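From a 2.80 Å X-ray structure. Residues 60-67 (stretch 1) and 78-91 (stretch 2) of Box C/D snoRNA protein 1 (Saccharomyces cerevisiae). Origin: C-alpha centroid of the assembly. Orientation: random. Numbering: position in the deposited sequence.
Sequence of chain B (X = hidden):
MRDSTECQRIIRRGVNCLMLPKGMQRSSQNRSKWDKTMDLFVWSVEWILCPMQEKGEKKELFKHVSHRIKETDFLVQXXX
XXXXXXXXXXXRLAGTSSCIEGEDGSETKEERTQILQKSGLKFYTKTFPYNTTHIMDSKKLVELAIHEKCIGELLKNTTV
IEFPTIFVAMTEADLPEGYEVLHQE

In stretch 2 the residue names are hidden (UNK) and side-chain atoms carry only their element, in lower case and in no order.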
# COMPACT_ATOMS: atom_id res chain seq x y z
N GLU B 60 -14.33 -4.62 3.72
CA GLU B 60 -15.51 -4.39 4.57
C GLU B 60 -15.21 -3.74 5.92
O GLU B 60 -16.01 -2.93 6.38
CB GLU B 60 -16.32 -5.67 4.80
CG GLU B 60 -17.31 -5.95 3.67
CD GLU B 60 -18.41 -6.91 4.10
OE1 GLU B 60 -19.17 -6.47 4.98
OE2 GLU B 60 -18.51 -8.06 3.56
N LEU B 61 -14.08 -4.07 6.55
CA LEU B 61 -13.61 -3.29 7.73
C LEU B 61 -13.36 -1.85 7.33
O LEU B 61 -13.27 -1.54 6.15
CB LEU B 61 -12.33 -3.87 8.32
CG LEU B 61 -12.38 -5.28 8.92
CD1 LEU B 61 -11.10 -5.66 9.67
CD2 LEU B 61 -13.59 -5.43 9.84
N PHE B 62 -13.31 -0.95 8.30
CA PHE B 62 -12.75 0.40 8.07
C PHE B 62 -11.80 0.65 9.20
O PHE B 62 -12.21 0.64 10.37
CB PHE B 62 -13.80 1.54 8.04
CG PHE B 62 -13.19 2.96 7.99
CD1 PHE B 62 -13.21 3.70 6.84
CD2 PHE B 62 -12.65 3.54 9.12
CE1 PHE B 62 -12.67 4.96 6.80
CE2 PHE B 62 -12.11 4.81 9.08
CZ PHE B 62 -12.11 5.51 7.92
N LYS B 63 -10.55 0.87 8.83
CA LYS B 63 -9.50 1.13 9.78
C LYS B 63 -9.11 2.59 9.68
O LYS B 63 -9.17 3.18 8.61
CB LYS B 63 -8.34 0.20 9.47
CG LYS B 63 -8.80 -1.25 9.45
CD LYS B 63 -8.26 -2.03 8.27
CE LYS B 63 -6.84 -2.53 8.50
NZ LYS B 63 -6.68 -3.91 7.99
N HIS B 64 -8.77 3.20 10.80
CA HIS B 64 -8.23 4.52 10.76
C HIS B 64 -7.37 4.76 11.97
O HIS B 64 -7.73 4.38 13.05
CB HIS B 64 -9.30 5.59 10.64
CG HIS B 64 -8.74 6.96 10.56
ND1 HIS B 64 -8.67 7.66 9.38
CD2 HIS B 64 -8.15 7.74 11.49
CE1 HIS B 64 -8.09 8.83 9.60
NE2 HIS B 64 -7.76 8.90 10.87
N VAL B 65 -6.23 5.41 11.75
CA VAL B 65 -5.26 5.70 12.79
C VAL B 65 -5.31 7.17 13.16
O VAL B 65 -5.07 8.01 12.31
CB VAL B 65 -3.86 5.36 12.29
CG1 VAL B 65 -2.80 5.65 13.33
CG2 VAL B 65 -3.85 3.89 11.92
N SER B 66 -5.64 7.47 14.42
CA SER B 66 -5.71 8.83 14.91
C SER B 66 -4.46 9.07 15.67
O SER B 66 -3.86 8.15 16.16
CB SER B 66 -6.90 9.03 15.82
OG SER B 66 -8.10 8.99 15.07
N HIS B 67 -4.06 10.33 15.74
CA HIS B 67 -2.82 10.68 16.40
C HIS B 67 -3.09 11.69 17.50
O HIS B 67 -4.13 12.33 17.52
CB HIS B 67 -1.89 11.33 15.38
CG HIS B 67 -1.35 10.40 14.34
ND1 HIS B 67 -0.48 9.38 14.64
CD2 HIS B 67 -1.48 10.40 13.00
CE1 HIS B 67 -0.12 8.76 13.53
NE2 HIS B 67 -0.72 9.36 12.52
N UNK B 78 -11.50 11.06 22.09
CA UNK B 78 -10.35 11.10 21.17
C UNK B 78 -10.54 10.21 19.96
O UNK B 78 -9.60 9.56 19.51
N UNK B 79 -11.76 10.17 19.43
CA UNK B 79 -12.05 9.39 18.25
C UNK B 79 -11.60 10.27 17.08
O UNK B 79 -10.40 10.40 16.84
s UNK B 79 -15.44 7.18 17.14
c UNK B 79 -15.01 6.16 18.57
c UNK B 79 -13.95 8.22 16.96
c UNK B 79 -13.53 8.99 18.20
N UNK B 80 -12.53 10.92 16.40
CA UNK B 80 -12.20 11.74 15.27
C UNK B 80 -13.42 11.80 14.42
O UNK B 80 -14.13 10.80 14.31
N UNK B 81 -13.70 12.97 13.85
CA UNK B 81 -14.82 13.13 12.94
C UNK B 81 -14.97 11.93 12.02
O UNK B 81 -15.83 11.10 12.24
n UNK B 81 -15.47 19.43 12.06
c UNK B 81 -15.33 15.63 12.77
c UNK B 81 -15.88 18.07 12.56
c UNK B 81 -15.14 16.89 11.93
c UNK B 81 -14.69 14.41 12.12
N UNK B 82 -14.12 11.84 10.99
CA UNK B 82 -14.20 10.77 9.97
C UNK B 82 -14.62 9.38 10.50
O UNK B 82 -15.42 8.65 9.85
c UNK B 82 -12.86 10.65 9.19
n UNK B 82 -10.47 10.74 9.44
c UNK B 82 -11.62 10.83 10.07
o UNK B 82 -11.70 11.05 11.29
N UNK B 83 -14.06 9.06 11.67
CA UNK B 83 -14.24 7.79 12.33
C UNK B 83 -15.66 7.70 12.89
O UNK B 83 -16.31 6.67 12.77
c UNK B 83 -13.45 6.23 14.18
c UNK B 83 -11.79 7.75 13.04
c UNK B 83 -13.24 7.60 13.51
N UNK B 84 -16.11 8.78 13.52
CA UNK B 84 -17.49 8.87 13.94
C UNK B 84 -18.31 8.76 12.68
O UNK B 84 -19.00 7.77 12.47
c UNK B 84 -20.06 10.91 13.95
c UNK B 84 -21.41 11.11 14.21
c UNK B 84 -21.91 10.84 15.47
c UNK B 84 -21.07 10.37 16.46
c UNK B 84 -19.72 10.17 16.19
c UNK B 84 -19.21 10.43 14.93
c UNK B 84 -17.76 10.20 14.65
N UNK B 85 -18.21 9.74 11.80
CA UNK B 85 -19.04 9.69 10.62
C UNK B 85 -19.23 8.23 10.27
O UNK B 85 -20.37 7.75 10.13
o UNK B 85 -16.58 12.39 8.25
n UNK B 85 -18.33 13.79 7.98
c UNK B 85 -18.40 10.46 9.46
c UNK B 85 -18.55 11.97 9.58
c UNK B 85 -17.73 12.74 8.54
N UNK B 86 -18.11 7.54 10.15
CA UNK B 86 -18.08 6.18 9.64
C UNK B 86 -18.88 5.20 10.56
O UNK B 86 -19.62 4.34 10.06
c UNK B 86 -16.63 5.74 9.38
c UNK B 86 -16.67 5.05 6.97
c UNK B 86 -17.19 3.91 6.13
n UNK B 86 -16.59 3.93 4.78
c UNK B 86 -16.50 4.59 8.40
N UNK B 87 -18.75 5.35 11.88
CA UNK B 87 -19.63 4.64 12.83
C UNK B 87 -21.09 5.04 12.53
O UNK B 87 -21.96 4.18 12.35
s UNK B 87 -17.65 4.43 15.01
c UNK B 87 -19.27 4.96 14.31
N UNK B 88 -21.36 6.34 12.41
CA UNK B 88 -22.71 6.85 12.05
C UNK B 88 -23.30 6.24 10.73
O UNK B 88 -24.51 6.29 10.52
c UNK B 88 -22.74 8.40 12.10
s UNK B 88 -23.77 9.27 10.86
N UNK B 89 -22.49 5.63 9.87
CA UNK B 89 -23.00 4.97 8.66
C UNK B 89 -23.09 3.45 8.77
O UNK B 89 -23.95 2.83 8.14
c UNK B 89 -20.75 5.77 7.59
o UNK B 89 -19.80 7.56 6.33
c UNK B 89 -22.21 5.38 7.38
c UNK B 89 -20.06 6.34 6.35
o UNK B 89 -19.76 5.56 5.43
N UNK B 90 -22.18 2.86 9.54
CA UNK B 90 -22.22 1.42 9.85
C UNK B 90 -23.39 1.07 10.79
O UNK B 90 -23.74 -0.10 10.88
c UNK B 90 -19.85 0.60 8.23
c UNK B 90 -18.48 0.38 10.19
c UNK B 90 -17.38 0.10 9.40
c UNK B 90 -19.73 0.65 9.63
c UNK B 90 -17.51 0.08 8.02
c UNK B 90 -20.92 0.94 10.55
c UNK B 90 -18.75 0.33 7.43
N UNK B 91 -23.94 2.07 11.49
CA UNK B 91 -24.96 1.87 12.56
C UNK B 91 -26.17 2.87 12.42
O UNK B 91 -27.00 2.68 11.54
c UNK B 91 -24.25 1.90 13.93
c UNK B 91 -22.89 1.18 13.91
c UNK B 91 -20.46 1.19 14.19
o UNK B 91 -19.19 -0.85 13.78
c UNK B 91 -21.57 -0.84 13.52
c UNK B 91 -21.70 1.85 14.23
c UNK B 91 -22.80 -0.18 13.56
c UNK B 91 -20.39 -0.17 13.84

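Position 78 carries no side-chain atoms and is Gly-78. Position 79 has an unbranched chain of two carbons, a sulfur and a terminal carbon, with its CA-to-CB bond pointing away from stretch 1; this is Met-79. Its backbone makes the contact instead: Ser-66 OG donates a hydrogen bond to Met-79 O at 3.2 Å.

Position 80 again lacks a side chain. With phi 155° and psi 141°, a CB would jam against the preceding carbonyl oxygen, so the backbone itself calls for Gly-80, the N-cap of the helix that follows.

Position 81 shows four carbons in a row ending in nitrogen, extended and out of reach of the strand: Lys-81. At position 82 two carbons are followed by one oxygen and one nitrogen on the second. This short amide, its one oxygen and one nitrogen excluding a carboxylate, lies over one face of the His-64 ring: Asn-82. Asn-82 ND2 comes to 3.1 Å from His-64 CE1, while Asn-82 OD1 accepts a weak hydrogen bond from the N of position 83 at 3.1 Å.

Position 83 has one carbon bearing two others, one of which approaches the His-64 ring; this beta-branched pattern is Val-83, with Val-83 CG2 4.0 Å from His-64 CD2. Position 84, one carbon and a six-carbon ring without oxygen, is Phe-84, and position 85, three carbons with oxygen and nitrogen on the third, is Gln-85; both are out of reach of stretch 1.

Position 86 repeats the four-carbon chain ending in nitrogen, but here it crosses the Phe-62 ring: Lys-86. Its CG sits 3.9 Å from the centroid of the Phe-62 ring, over the face, and Lys-86 CD is 3.7 Å from Phe-62 CD1. Positions 87 and 88 each have one carbon and one sulfur, giving Cys-87 and Cys-88, neither near the strand.

Position 89 has three carbons, the third carrying two oxygens: Glu-89, whose OE1 forms a long salt bridge with Lys-86 NZ at 3.6 Å. Position 90, one carbon and a plain six-carbon ring that reaches Phe-62 and Glu-60, is Phe-90, with Phe-90 CZ 4.0 Å from Phe-62 CB and 3.7 Å from Glu-60 O. Position 91 adds an oxygen to such a ring and is Tyr-91, beyond the helix.

Strand and helix run nearly antiparallel, at 153°, with axes 9.5 Å apart at closest approach. Alternate strand residues Phe-62, His-64 and Ser-66 point toward the helix and meet it in reverse order: aromatic and aliphatic packing at Phe-62, amide and valine against His-64, and a single hydrogen bond at Ser-66.

Stretch 2 (78-91) GMGKNVFQKCCEFY
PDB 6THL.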